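Side-chain contacts in CDP-4-keto-6-deoxy-D-glucose-3-dehydrase (Yersinia pseudotuberculosis, PDB 3BB8), which probably catalyses, with a pyridoxal 5'-phosphate-derived cofactor, the C-3 dehydration of CDP-4-keto-6-deoxy-D-glucose during lipopolysaccharide sugar biosynthesis: residues A89-L94 against I128-I133; V113-V116 against T122-N125; P134-V139 against N380-P385. The protein carries 1 engineered substitution. All blocks are in the same frame, centred on the assembly; numbering follows the deposited sequence.

Interaction 1. Residues A89-L94 against I128-I133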
ATOM      1  N   ALA A  89       3.516  -0.857  -7.116  1.00 27.28           N
ATOM      2  CA  ALA A  89       4.580  -0.344  -7.968  1.00 29.13           C
ATOM      3  C   ALA A  89       3.990  -0.037  -9.340  1.00 28.11           C
ATOM      4  O   ALA A  89       4.194   1.059  -9.877  1.00 29.23           O
ATOM      5  CB  ALA A  89       5.717  -1.363  -8.085  1.00 28.19           C
ATOM      6  N   ASN A  90       3.249  -0.994  -9.902  1.00 26.77           N
ATOM      7  CA  ASN A  90       2.617  -0.788 -11.209  1.00 24.25           C
ATOM      8  C   ASN A  90       1.705   0.439 -11.153  1.00 23.23           C
ATOM      9  O   ASN A  90       1.693   1.250 -12.083  1.00 23.26           O
ATOM     10  CB  ASN A  90       1.797  -2.013 -11.633  1.00 24.55           C
ATOM     11  CG  ASN A  90       2.665  -3.156 -12.161  1.00 26.23           C
ATOM     12  OD1 ASN A  90       2.213  -4.293 -12.283  1.00 24.19           O
ATOM     13  ND2 ASN A  90       3.905  -2.853 -12.482  1.00 25.58           N
ATOM     14  N   LEU A  91       0.945   0.576 -10.070  1.00 20.45           N
ATOM     15  CA  LEU A  91       0.035   1.718  -9.911  1.00 22.22           C
ATOM     16  C   LEU A  91       0.776   3.055  -9.960  1.00 23.90           C
ATOM     17  O   LEU A  91       0.354   3.974 -10.662  1.00 23.48           O
ATOM     18  CB  LEU A  91      -0.725   1.623  -8.587  1.00 25.08           C
ATOM     19  CG  LEU A  91      -1.688   2.786  -8.306  1.00 25.82           C
ATOM     20  CD1 LEU A  91      -2.726   2.880  -9.414  1.00 25.19           C
ATOM     21  CD2 LEU A  91      -2.365   2.580  -6.959  1.00 28.10           C
ATOM     22  N   LEU A  92       1.883   3.149  -9.222  1.00 23.79           N
ATOM     23  CA  LEU A  92       2.696   4.370  -9.167  1.00 23.92           C
ATOM     24  C   LEU A  92       3.385   4.691 -10.509  1.00 25.65           C
ATOM     25  O   LEU A  92       3.472   5.851 -10.910  1.00 24.35           O
ATOM     26  CB  LEU A  92       3.750   4.244  -8.052  1.00 21.92           C
ATOM     27  CG  LEU A  92       3.229   4.314  -6.606  1.00 21.04           C
ATOM     28  CD1 LEU A  92       4.345   3.989  -5.626  1.00 20.75           C
ATOM     29  CD2 LEU A  92       2.687   5.721  -6.334  1.00 24.99           C
ATOM     30  N   ALA A  93       3.866   3.656 -11.194  1.00 26.48           N
ATOM     31  CA  ALA A  93       4.540   3.813 -12.483  1.00 26.56           C
ATOM     32  C   ALA A  93       3.626   4.456 -13.526  1.00 27.29           C
ATOM     33  O   ALA A  93       4.004   5.430 -14.174  1.00 29.45           O
ATOM     34  CB  ALA A  93       5.030   2.452 -12.981  1.00 24.23           C
ATOM     35  N   LEU A  94       2.417   3.921 -13.672  1.00 27.55           N
ATOM     36  CA  LEU A  94       1.452   4.438 -14.645  1.00 27.44           C
ATOM     37  C   LEU A  94       0.868   5.787 -14.225  1.00 27.47           C
ATOM     38  O   LEU A  94       0.682   6.670 -15.058  1.00 28.67           O
ATOM     39  CB  LEU A  94       0.318   3.424 -14.838  1.00 26.32           C
ATOM     40  CG  LEU A  94      -0.689   3.507 -15.992  1.00 25.48           C
ATOM     41  CD1 LEU A  94      -1.657   4.678 -15.801  1.00 26.75           C
ATOM     42  CD2 LEU A  94       0.066   3.616 -17.302  1.00 27.27           C
ATOM     43  N   ILE A 128      -6.748   1.391 -16.208  1.00 29.95           N
ATOM     44  CA  ILE A 128      -8.184   1.583 -16.033  1.00 29.55           C
ATOM     45  C   ILE A 128      -8.502   2.510 -14.848  1.00 30.90           C
ATOM     46  O   ILE A 128      -9.429   3.328 -14.904  1.00 27.99           O
ATOM     47  CB  ILE A 128      -8.889   0.225 -15.778  1.00 28.65           C
ATOM     48  CG1 ILE A 128      -8.628  -0.727 -16.947  1.00 28.01           C
ATOM     49  CG2 ILE A 128     -10.373   0.438 -15.563  1.00 27.19           C
ATOM     50  CD1 ILE A 128      -9.063  -2.146 -16.705  1.00 29.06           C
ATOM     51  N   GLN A 129      -7.737   2.360 -13.770  1.00 31.62           N
ATOM     52  CA  GLN A 129      -7.956   3.152 -12.567  1.00 30.41           C
ATOM     53  C   GLN A 129      -7.587   4.622 -12.750  1.00 30.71           C
ATOM     54  O   GLN A 129      -7.924   5.458 -11.921  1.00 31.48           O
ATOM     55  CB  GLN A 129      -7.203   2.515 -11.400  1.00 28.45           C
ATOM     56  CG  GLN A 129      -7.700   1.096 -11.106  1.00 28.49           C
ATOM     57  CD  GLN A 129      -6.785   0.316 -10.176  1.00 27.06           C
ATOM     58  OE1 GLN A 129      -5.561   0.299 -10.357  1.00 23.35           O
ATOM     59  NE2 GLN A 129      -7.376  -0.345  -9.177  1.00 27.28           N
ATOM     60  N   ASN A 130      -6.908   4.937 -13.848  1.00 32.21           N
ATOM     61  CA  ASN A 130      -6.557   6.319 -14.137  1.00 31.49           C
ATOM     62  C   ASN A 130      -7.440   6.845 -15.258  1.00 30.93           C
ATOM     63  O   ASN A 130      -7.211   7.919 -15.795  1.00 31.52           O
ATOM     64  CB  ASN A 130      -5.086   6.445 -14.522  1.00 30.38           C
ATOM     65  CG  ASN A 130      -4.188   6.577 -13.313  1.00 31.36           C
ATOM     66  OD1 ASN A 130      -3.609   5.595 -12.837  1.00 31.91           O
ATOM     67  ND2 ASN A 130      -4.090   7.798 -12.785  1.00 26.49           N
ATOM     68  N   GLY A 131      -8.463   6.076 -15.605  1.00 31.57           N
ATOM     69  CA  GLY A 131      -9.362   6.504 -16.661  1.00 33.02           C
ATOM     70  C   GLY A 131      -8.839   6.293 -18.073  1.00 33.80           C
ATOM     71  O   GLY A 131      -9.379   6.854 -19.019  1.00 34.90           O
ATOM     72  N   LEU A 132      -7.780   5.506 -18.234  1.00 35.94           N
ATOM     73  CA  LEU A 132      -7.279   5.245 -19.572  1.00 36.69           C
ATOM     74  C   LEU A 132      -7.937   3.992 -20.132  1.00 38.20           C
ATOM     75  O   LEU A 132      -8.641   3.267 -19.425  1.00 37.85           O
ATOM     76  CB  LEU A 132      -5.761   5.095 -19.592  1.00 36.87           C
ATOM     77  CG  LEU A 132      -4.996   6.408 -19.741  1.00 39.62           C
ATOM     78  CD1 LEU A 132      -5.116   7.214 -18.461  1.00 40.84           C
ATOM     79  CD2 LEU A 132      -3.532   6.123 -20.031  1.00 42.83           C
ATOM     80  N   ILE A 133      -7.699   3.742 -21.411  1.00 38.80           N
ATOM     81  CA  ILE A 133      -8.297   2.603 -22.082  1.00 39.80           C
ATOM     82  C   ILE A 133      -7.257   1.578 -22.499  1.00 37.86           C
ATOM     83  O   ILE A 133      -6.333   1.884 -23.255  1.00 38.82           O
ATOM     84  CB  ILE A 133      -9.085   3.079 -23.324  1.00 41.34           C
ATOM     85  CG1 ILE A 133     -10.130   4.107 -22.890  1.00 41.07           C
ATOM     86  CG2 ILE A 133      -9.758   1.908 -24.008  1.00 40.28           C
ATOM     87  CD1 ILE A 133     -10.654   4.954 -24.013  1.00 46.66           C
TER
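Leu94 and Asn130 slide past each other in opposite directions, so that the leucine methyl lies alongside the asparagine from CB out to the amide. The methyl CD1 of Leu94 does the touching, 4.1 Å from CB and 4.0 Å from CG of Asn130. A flexible branched hydrocarbon suits this place, because it can pack on the aliphatic carbon and the flat amide without asking for a hydrogen bond. Leu91, one turn earlier on helix 86-96, meets Gln129 differently: the two side chains cross at about a right angle, and Leu91 CD1 stands 3.9 Å from Gln129 OE1. With CG anti to its backbone N (chi1 179°), Leu91 carries this methyl across to the other segment, although its CB is not aimed there. The exchange is van der Waals contact throughout, with no hydrogen bond between the segments.

The residues facing helix 86-96 sit where helix 121-129 stops. That end is a Schellman motif, with Leu132 N bonded to Thr127 O and Gly131 N to Ile128 O, the latter at 3.0 Å. Gly131 is its C-prime residue; at its positive phi of 79° a CB would crowd the carbonyl oxygen of Asn130, a conformation glycine takes without strain. The reversal leads the chain from the helix into strand 133-140 of the large sheet in this aspartate aminotransferase fold.

Farther out, Leu94 also packs on Pro126 and Thr127 of helix 121-129, and both it and Leu132 rest on Leu107. The second subunit covers the Leu91-Gln129 pair: its Tyr287 packs on both residues, and its Gly286 O receives a weak hydrogen bond from Gln129 NE2. On helix 86-96, Asn90, next to Leu91, belongs to the pyridoxal-5'-phosphate pocket.

Interaction 2. Residues V113-V116 against T122-N125. With PLP (pyridoxal-5'-phosphate), chain C.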
ATOM      1  N   VAL A 113      -3.492   2.584 -23.635  1.00 39.58           N
ATOM      2  CA  VAL A 113      -2.273   1.918 -23.208  1.00 38.79           C
ATOM      3  C   VAL A 113      -2.324   0.518 -23.827  1.00 39.22           C
ATOM      4  O   VAL A 113      -3.285  -0.227 -23.612  1.00 36.58           O
ATOM      5  CB  VAL A 113      -2.223   1.783 -21.668  1.00 37.61           C
ATOM      6  CG1 VAL A 113      -0.926   1.135 -21.247  1.00 36.97           C
ATOM      7  CG2 VAL A 113      -2.383   3.144 -21.017  1.00 35.00           C
ATOM      8  N   ILE A 114      -1.308   0.176 -24.613  1.00 39.69           N
ATOM      9  CA  ILE A 114      -1.246  -1.137 -25.247  1.00 40.48           C
ATOM     10  C   ILE A 114      -0.686  -2.166 -24.267  1.00 39.70           C
ATOM     11  O   ILE A 114       0.321  -1.918 -23.594  1.00 40.32           O
ATOM     12  CB  ILE A 114      -0.352  -1.109 -26.504  1.00 41.66           C
ATOM     13  CG1 ILE A 114      -1.038  -0.295 -27.604  1.00 40.94           C
ATOM     14  CG2 ILE A 114      -0.074  -2.533 -26.980  1.00 42.08           C
ATOM     15  CD1 ILE A 114      -0.167  -0.058 -28.829  1.00 43.40           C
ATOM     16  N   THR A 115      -1.346  -3.317 -24.181  1.00 37.16           N
ATOM     17  CA  THR A 115      -0.901  -4.369 -23.271  1.00 36.85           C
ATOM     18  C   THR A 115      -1.469  -5.700 -23.768  1.00 36.23           C
ATOM     19  O   THR A 115      -2.063  -5.749 -24.842  1.00 38.40           O
ATOM     20  CB  THR A 115      -1.389  -4.068 -21.822  1.00 35.62           C
ATOM     21  OG1 THR A 115      -0.809  -5.004 -20.910  1.00 37.38           O
ATOM     22  CG2 THR A 115      -2.903  -4.164 -21.732  1.00 34.66           C
ATOM     23  N   VAL A 116      -1.287  -6.775 -23.012  1.00 34.10           N
ATOM     24  CA  VAL A 116      -1.826  -8.070 -23.427  1.00 33.51           C
ATOM     25  C   VAL A 116      -2.837  -8.552 -22.397  1.00 34.64           C
ATOM     26  O   VAL A 116      -2.797  -8.127 -21.241  1.00 36.30           O
ATOM     27  CB  VAL A 116      -0.709  -9.131 -23.602  1.00 32.00           C
ATOM     28  CG1 VAL A 116       0.277  -8.660 -24.665  1.00 31.92           C
ATOM     29  CG2 VAL A 116       0.010  -9.385 -22.280  1.00 32.90           C
ATOM     30  N   THR A 122      -3.184  -6.614 -11.934  1.00 30.26           N
ATOM     31  CA  THR A 122      -2.618  -5.312 -11.591  1.00 29.84           C
ATOM     32  C   THR A 122      -1.594  -4.732 -12.584  1.00 31.35           C
ATOM     33  O   THR A 122      -1.083  -3.622 -12.398  1.00 30.57           O
ATOM     34  CB  THR A 122      -2.049  -5.328 -10.165  1.00 30.23           C
ATOM     35  OG1 THR A 122      -1.002  -6.298 -10.056  1.00 27.38           O
ATOM     36  CG2 THR A 122      -3.160  -5.682  -9.181  1.00 30.44           C
ATOM     37  N   THR A 123      -1.305  -5.475 -13.647  1.00 30.65           N
ATOM     38  CA  THR A 123      -0.397  -4.973 -14.687  1.00 29.22           C
ATOM     39  C   THR A 123      -1.232  -4.007 -15.522  1.00 26.57           C
ATOM     40  O   THR A 123      -0.742  -2.991 -16.015  1.00 25.88           O
ATOM     41  CB  THR A 123       0.086  -6.107 -15.620  1.00 29.55           C
ATOM     42  OG1 THR A 123       0.973  -6.961 -14.900  1.00 29.54           O
ATOM     43  CG2 THR A 123       0.803  -5.548 -16.861  1.00 28.07           C
ATOM     44  N   VAL A 124      -2.517  -4.332 -15.637  1.00 26.92           N
ATOM     45  CA  VAL A 124      -3.463  -3.562 -16.442  1.00 25.05           C
ATOM     46  C   VAL A 124      -4.386  -2.620 -15.665  1.00 26.26           C
ATOM     47  O   VAL A 124      -4.752  -1.555 -16.177  1.00 28.27           O
ATOM     48  CB  VAL A 124      -4.333  -4.532 -17.298  1.00 25.20           C
ATOM     49  CG1 VAL A 124      -5.381  -3.771 -18.100  1.00 19.50           C
ATOM     50  CG2 VAL A 124      -3.431  -5.330 -18.248  1.00 27.71           C
ATOM     51  N   ASN A 125      -4.758  -2.994 -14.442  1.00 22.77           N
ATOM     52  CA  ASN A 125      -5.671  -2.166 -13.664  1.00 24.07           C
ATOM     53  C   ASN A 125      -5.295  -0.687 -13.524  1.00 23.78           C
ATOM     54  O   ASN A 125      -6.156   0.182 -13.657  1.00 25.81           O
ATOM     55  CB  ASN A 125      -5.900  -2.792 -12.279  1.00 24.00           C
ATOM     56  CG  ASN A 125      -6.592  -4.151 -12.363  1.00 25.04           C
ATOM     57  OD1 ASN A 125      -7.005  -4.590 -13.453  1.00 24.27           O
ATOM     58  ND2 ASN A 125      -6.739  -4.814 -11.220  1.00 18.31           N
TER
HETATM   59  N1  PLP C 500       2.460  -8.319 -12.064  1.00 36.22           N
HETATM   60  C2  PLP C 500       2.843  -9.647 -12.162  1.00 38.72           C
HETATM   61  C2A PLP C 500       3.123 -10.200 -13.553  1.00 34.87           C
HETATM   62  C3  PLP C 500       2.963 -10.441 -10.982  1.00 37.58           C
HETATM   63  O3  PLP C 500       3.329 -11.740 -11.033  1.00 42.26           O
HETATM   64  C4  PLP C 500       2.689  -9.851  -9.675  1.00 38.87           C
HETATM   65  C4A PLP C 500       2.867 -10.759  -8.409  1.00 40.82           C
HETATM   66  C5  PLP C 500       2.286  -8.476  -9.642  1.00 36.77           C
HETATM   67  C6  PLP C 500       2.185  -7.734 -10.882  1.00 36.10           C
HETATM   68  C5A PLP C 500       1.952  -7.664  -8.427  1.00 33.12           C
HETATM   69  O4P PLP C 500       2.685  -7.977  -7.329  1.00 28.67           O
HETATM   70  P   PLP C 500       2.112  -8.109  -5.833  1.00 28.86           P
HETATM   71  O1P PLP C 500       3.315  -7.975  -4.923  1.00 27.71           O
HETATM   72  O2P PLP C 500       1.466  -9.613  -5.758  1.00 30.42           O
HETATM   73  O3P PLP C 500       1.044  -7.039  -5.581  1.00 26.52           O
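Thr115 OG1 donates a hydrogen bond to Met163 O on the adjacent strand 159-165, and the same hydroxyl oxygen lies 3.8 Å from Val124 CG2. The buried polar end is thus satisfied within the sheet, leaving the threonine to behave toward the helix as a hydrophobic residue. Its methyl CG2 meets Val124 CG2 at 3.7 Å, the two short branched side chains crossing obliquely; a single valine methyl therefore rests between both branches of the threonine. Val116 O is also near this methyl, at 4.1 Å. Compact beta-branched residues fit well here, since strand 112-115 and helix 121-129 are consecutive elements of a beta-alpha-beta unit and approach to 7.3 Å between the CA atoms of Thr115 and Val124.

Thr123 serves two neighbours at once. With OG1 beside the backbone N (chi1 -70°), its CG2 is left anti to that nitrogen and faces the strand, 4.4 Å from Thr115 OG1, while its hydroxyl is left to the cofactor side. There OG1 is hydrogen-bonded to Asp191 OD1 and lies 3.5 Å from N1 of pyridoxal-5'-phosphate. Thr122 OG1 comes obliquely from above the ring plane, 3.6 Å from cofactor C6, and shares a hydrogen bond with Ser87 OG, which itself binds the cofactor. Asp191 OD1 is hydrogen-bonded to both Thr123 and the cofactor, so Thr123, itself lining the pocket, is well placed to steady the carboxylate. As in other fold type I enzymes, such an aspartate probably favours a protonated pyridine nitrogen and so strengthens the ring as an electron sink.

Interaction 3. Residues P134-V139 against N380-P385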
ATOM      1  N   PRO A 134      -7.381   0.348 -21.983  1.00 36.25           N
ATOM      2  CA  PRO A 134      -6.444  -0.727 -22.315  1.00 36.86           C
ATOM      3  C   PRO A 134      -6.718  -1.229 -23.735  1.00 35.87           C
ATOM      4  O   PRO A 134      -7.873  -1.364 -24.142  1.00 35.40           O
ATOM      5  CB  PRO A 134      -6.756  -1.801 -21.272  1.00 35.65           C
ATOM      6  CG  PRO A 134      -7.385  -1.032 -20.150  1.00 37.89           C
ATOM      7  CD  PRO A 134      -8.261  -0.057 -20.879  1.00 35.19           C
ATOM      8  N   VAL A 135      -5.653  -1.478 -24.484  1.00 36.14           N
ATOM      9  CA  VAL A 135      -5.753  -1.996 -25.847  1.00 38.06           C
ATOM     10  C   VAL A 135      -4.934  -3.288 -25.885  1.00 37.39           C
ATOM     11  O   VAL A 135      -3.716  -3.255 -25.711  1.00 39.81           O
ATOM     12  CB  VAL A 135      -5.186  -0.989 -26.866  1.00 37.45           C
ATOM     13  CG1 VAL A 135      -5.266  -1.568 -28.272  1.00 38.84           C
ATOM     14  CG2 VAL A 135      -5.974   0.310 -26.794  1.00 38.36           C
ATOM     15  N   PHE A 136      -5.598  -4.421 -26.099  1.00 37.94           N
ATOM     16  CA  PHE A 136      -4.914  -5.716 -26.115  1.00 39.68           C
ATOM     17  C   PHE A 136      -4.558  -6.316 -27.479  1.00 40.81           C
ATOM     18  O   PHE A 136      -5.259  -6.107 -28.470  1.00 41.58           O
ATOM     19  CB  PHE A 136      -5.746  -6.775 -25.377  1.00 38.02           C
ATOM     20  CG  PHE A 136      -6.234  -6.354 -24.018  1.00 37.76           C
ATOM     21  CD1 PHE A 136      -7.446  -5.683 -23.878  1.00 38.60           C
ATOM     22  CD2 PHE A 136      -5.501  -6.670 -22.871  1.00 35.54           C
ATOM     23  CE1 PHE A 136      -7.932  -5.333 -22.616  1.00 39.45           C
ATOM     24  CE2 PHE A 136      -5.971  -6.327 -21.607  1.00 34.96           C
ATOM     25  CZ  PHE A 136      -7.193  -5.657 -21.477  1.00 38.75           C
ATOM     26  N   VAL A 137      -3.461  -7.075 -27.499  1.00 42.38           N
ATOM     27  CA  VAL A 137      -3.009  -7.817 -28.678  1.00 43.42           C
ATOM     28  C   VAL A 137      -2.606  -9.196 -28.153  1.00 45.25           C
ATOM     29  O   VAL A 137      -2.169  -9.328 -27.008  1.00 47.23           O
ATOM     30  CB  VAL A 137      -1.803  -7.169 -29.396  1.00 42.02           C
ATOM     31  CG1 VAL A 137      -2.219  -5.852 -30.007  1.00 41.16           C
ATOM     32  CG2 VAL A 137      -0.641  -6.996 -28.434  1.00 42.10           C
ATOM     33  N   ASP A 138      -2.750 -10.220 -28.984  1.00 46.29           N
ATOM     34  CA  ASP A 138      -2.444 -11.587 -28.579  1.00 46.45           C
ATOM     35  C   ASP A 138      -0.990 -11.863 -28.204  1.00 45.41           C
ATOM     36  O   ASP A 138      -0.083 -11.111 -28.557  1.00 45.57           O
ATOM     37  CB  ASP A 138      -2.893 -12.550 -29.685  1.00 48.21           C
ATOM     38  CG  ASP A 138      -3.115 -13.964 -29.178  1.00 48.96           C
ATOM     39  OD1 ASP A 138      -3.688 -14.128 -28.079  1.00 46.86           O
ATOM     40  OD2 ASP A 138      -2.732 -14.912 -29.890  1.00 52.63           O
ATOM     41  N   VAL A 139      -0.784 -12.948 -27.465  1.00 45.12           N
ATOM     42  CA  VAL A 139       0.554 -13.356 -27.052  1.00 45.79           C
ATOM     43  C   VAL A 139       0.997 -14.554 -27.892  1.00 46.96           C
ATOM     44  O   VAL A 139       0.270 -15.014 -28.779  1.00 47.75           O
ATOM     45  CB  VAL A 139       0.585 -13.775 -25.569  1.00 44.84           C
ATOM     46  CG1 VAL A 139       0.222 -12.593 -24.682  1.00 43.78           C
ATOM     47  CG2 VAL A 139      -0.372 -14.931 -25.343  1.00 44.51           C
ATOM     48  N   ASN A 380      -7.219 -14.969 -19.504  1.00 31.46           N
ATOM     49  CA  ASN A 380      -7.639 -13.969 -20.476  1.00 32.13           C
ATOM     50  C   ASN A 380      -8.428 -12.920 -19.701  1.00 31.29           C
ATOM     51  O   ASN A 380      -9.596 -13.131 -19.360  1.00 30.83           O
ATOM     52  CB  ASN A 380      -8.519 -14.576 -21.567  1.00 33.26           C
ATOM     53  CG  ASN A 380      -8.937 -13.551 -22.617  1.00 35.45           C
ATOM     54  OD1 ASN A 380      -9.394 -13.911 -23.706  1.00 39.15           O
ATOM     55  ND2 ASN A 380      -8.787 -12.270 -22.294  1.00 34.56           N
ATOM     56  N   LEU A 381      -7.774 -11.796 -19.426  1.00 29.07           N
ATOM     57  CA  LEU A 381      -8.383 -10.713 -18.668  1.00 29.72           C
ATOM     58  C   LEU A 381      -9.764 -10.300 -19.167  1.00 28.50           C
ATOM     59  O   LEU A 381     -10.670 -10.104 -18.363  1.00 29.21           O
ATOM     60  CB  LEU A 381      -7.442  -9.501 -18.636  1.00 28.99           C
ATOM     61  CG  LEU A 381      -6.274  -9.658 -17.659  1.00 28.71           C
ATOM     62  CD1 LEU A 381      -5.208  -8.628 -17.937  1.00 29.14           C
ATOM     63  CD2 LEU A 381      -6.793  -9.550 -16.228  1.00 29.21           C
ATOM     64  N   THR A 382      -9.934 -10.188 -20.480  1.00 27.66           N
ATOM     65  CA  THR A 382     -11.225  -9.788 -21.026  1.00 30.70           C
ATOM     66  C   THR A 382     -12.356 -10.746 -20.684  1.00 32.27           C
ATOM     67  O   THR A 382     -13.522 -10.383 -20.814  1.00 34.12           O
ATOM     68  CB  THR A 382     -11.181  -9.624 -22.554  1.00 31.41           C
ATOM     69  OG1 THR A 382     -10.837 -10.874 -23.166  1.00 36.01           O
ATOM     70  CG2 THR A 382     -10.170  -8.570 -22.941  1.00 29.34           C
ATOM     71  N   ARG A 383     -12.022 -11.960 -20.246  1.00 32.48           N
ATOM     72  CA  ARG A 383     -13.042 -12.939 -19.873  1.00 32.70           C
ATOM     73  C   ARG A 383     -13.223 -13.047 -18.363  1.00 32.11           C
ATOM     74  O   ARG A 383     -13.955 -13.915 -17.872  1.00 32.50           O
ATOM     75  CB  ARG A 383     -12.701 -14.328 -20.431  1.00 33.68           C
ATOM     76  CG  ARG A 383     -12.670 -14.404 -21.943  1.00 36.73           C
ATOM     77  CD  ARG A 383     -12.386 -15.824 -22.410  1.00 39.10           C
ATOM     78  NE  ARG A 383     -12.346 -15.892 -23.865  1.00 40.83           N
ATOM     79  CZ  ARG A 383     -13.421 -15.906 -24.645  1.00 41.98           C
ATOM     80  NH1 ARG A 383     -14.633 -15.868 -24.106  1.00 40.04           N
ATOM     81  NH2 ARG A 383     -13.282 -15.940 -25.966  1.00 41.39           N
ATOM     82  N   GLN A 384     -12.542 -12.191 -17.616  1.00 31.06           N
ATOM     83  CA  GLN A 384     -12.666 -12.220 -16.167  1.00 30.82           C
ATOM     84  C   GLN A 384     -13.920 -11.458 -15.803  1.00 29.77           C
ATOM     85  O   GLN A 384     -14.243 -10.459 -16.435  1.00 30.47           O
ATOM     86  CB  GLN A 384     -11.444 -11.572 -15.508  1.00 30.88           C
ATOM     87  CG  GLN A 384     -10.210 -12.458 -15.510  1.00 30.22           C
ATOM     88  CD  GLN A 384     -10.282 -13.553 -14.472  1.00 31.33           C
ATOM     89  OE1 GLN A 384      -9.589 -14.564 -14.573  1.00 36.99           O
ATOM     90  NE2 GLN A 384     -11.101 -13.352 -13.455  1.00 30.91           N
ATOM     91  N   PRO A 385     -14.648 -11.918 -14.779  1.00 30.18           N
ATOM     92  CA  PRO A 385     -15.871 -11.230 -14.377  1.00 30.38           C
ATOM     93  C   PRO A 385     -15.767  -9.731 -14.143  1.00 32.72           C
ATOM     94  O   PRO A 385     -16.699  -9.011 -14.490  1.00 32.79           O
ATOM     95  CB  PRO A 385     -16.323 -11.993 -13.124  1.00 29.50           C
ATOM     96  CG  PRO A 385     -15.160 -12.794 -12.717  1.00 29.98           C
ATOM     97  CD  PRO A 385     -14.461 -13.146 -13.999  1.00 30.74           C
TER
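Phe136 and Thr382 approach from opposite directions, and the threonine methyl settles over one face of the phenyl ring. CG2 of Thr382 lies 3.9 Å from Phe136 CE1 and 4.1 Å from CD1, so it sits toward one side of the ring rather than over its middle. OG1 of Thr382 stands between the backbone N and the carbonyl carbon (chi1 61°), which leaves CG2 anti to the carbonyl carbon and over the ring; threonine thus offers a methyl to the aromatic face while its hydroxyl points elsewhere. Leu381 reaches the ring obliquely, its CD1 4.4 Å from Phe136 CE2. The broad, flat phenyl group can thus receive two consecutive residues at once. The 3-10 hydrogen bonds Arg383 N to Asn380 O (2.8 Å) and Gln384 N to Leu381 O (2.9 Å) hold the turn that carries both side chains toward the ring.

Phe136 projects from strand 133-140, which pairs in parallel with strands 112-115 and 393-394. Its ring also touches Thr115 and Ala117, while Leu381 continues to Val124 of helix 121-129. Behind the turn, Arg383 forms a salt bridge with Asp402 of helix 399-407.

How the interactions relate
Interactions 1 and 2 use the two ends of helix 121-129: its start meets strand 112-115 and the cofactor, and its finish meets helix 86-96. Their centres are 8 Å apart, and interaction 2 is nested in the loop that interaction 1 closes. Interaction 3, centred about 9 Å from interaction 2, continues across the sheet, where Val113 O to Val135 N and Thr115 N to Val135 O, both 2.8 Å, probably join the parallel strands. Interactions 1 and 3 meet through Ile128 CG1 and Pro134 CG, 3.4 Å apart. Interaction 2 touches pyridoxal-5'-phosphate directly, as does Asn90 of segment 89-94, while the side chains of contact-forming Leu91 and Leu381 lie about 9 and 10 Å from it.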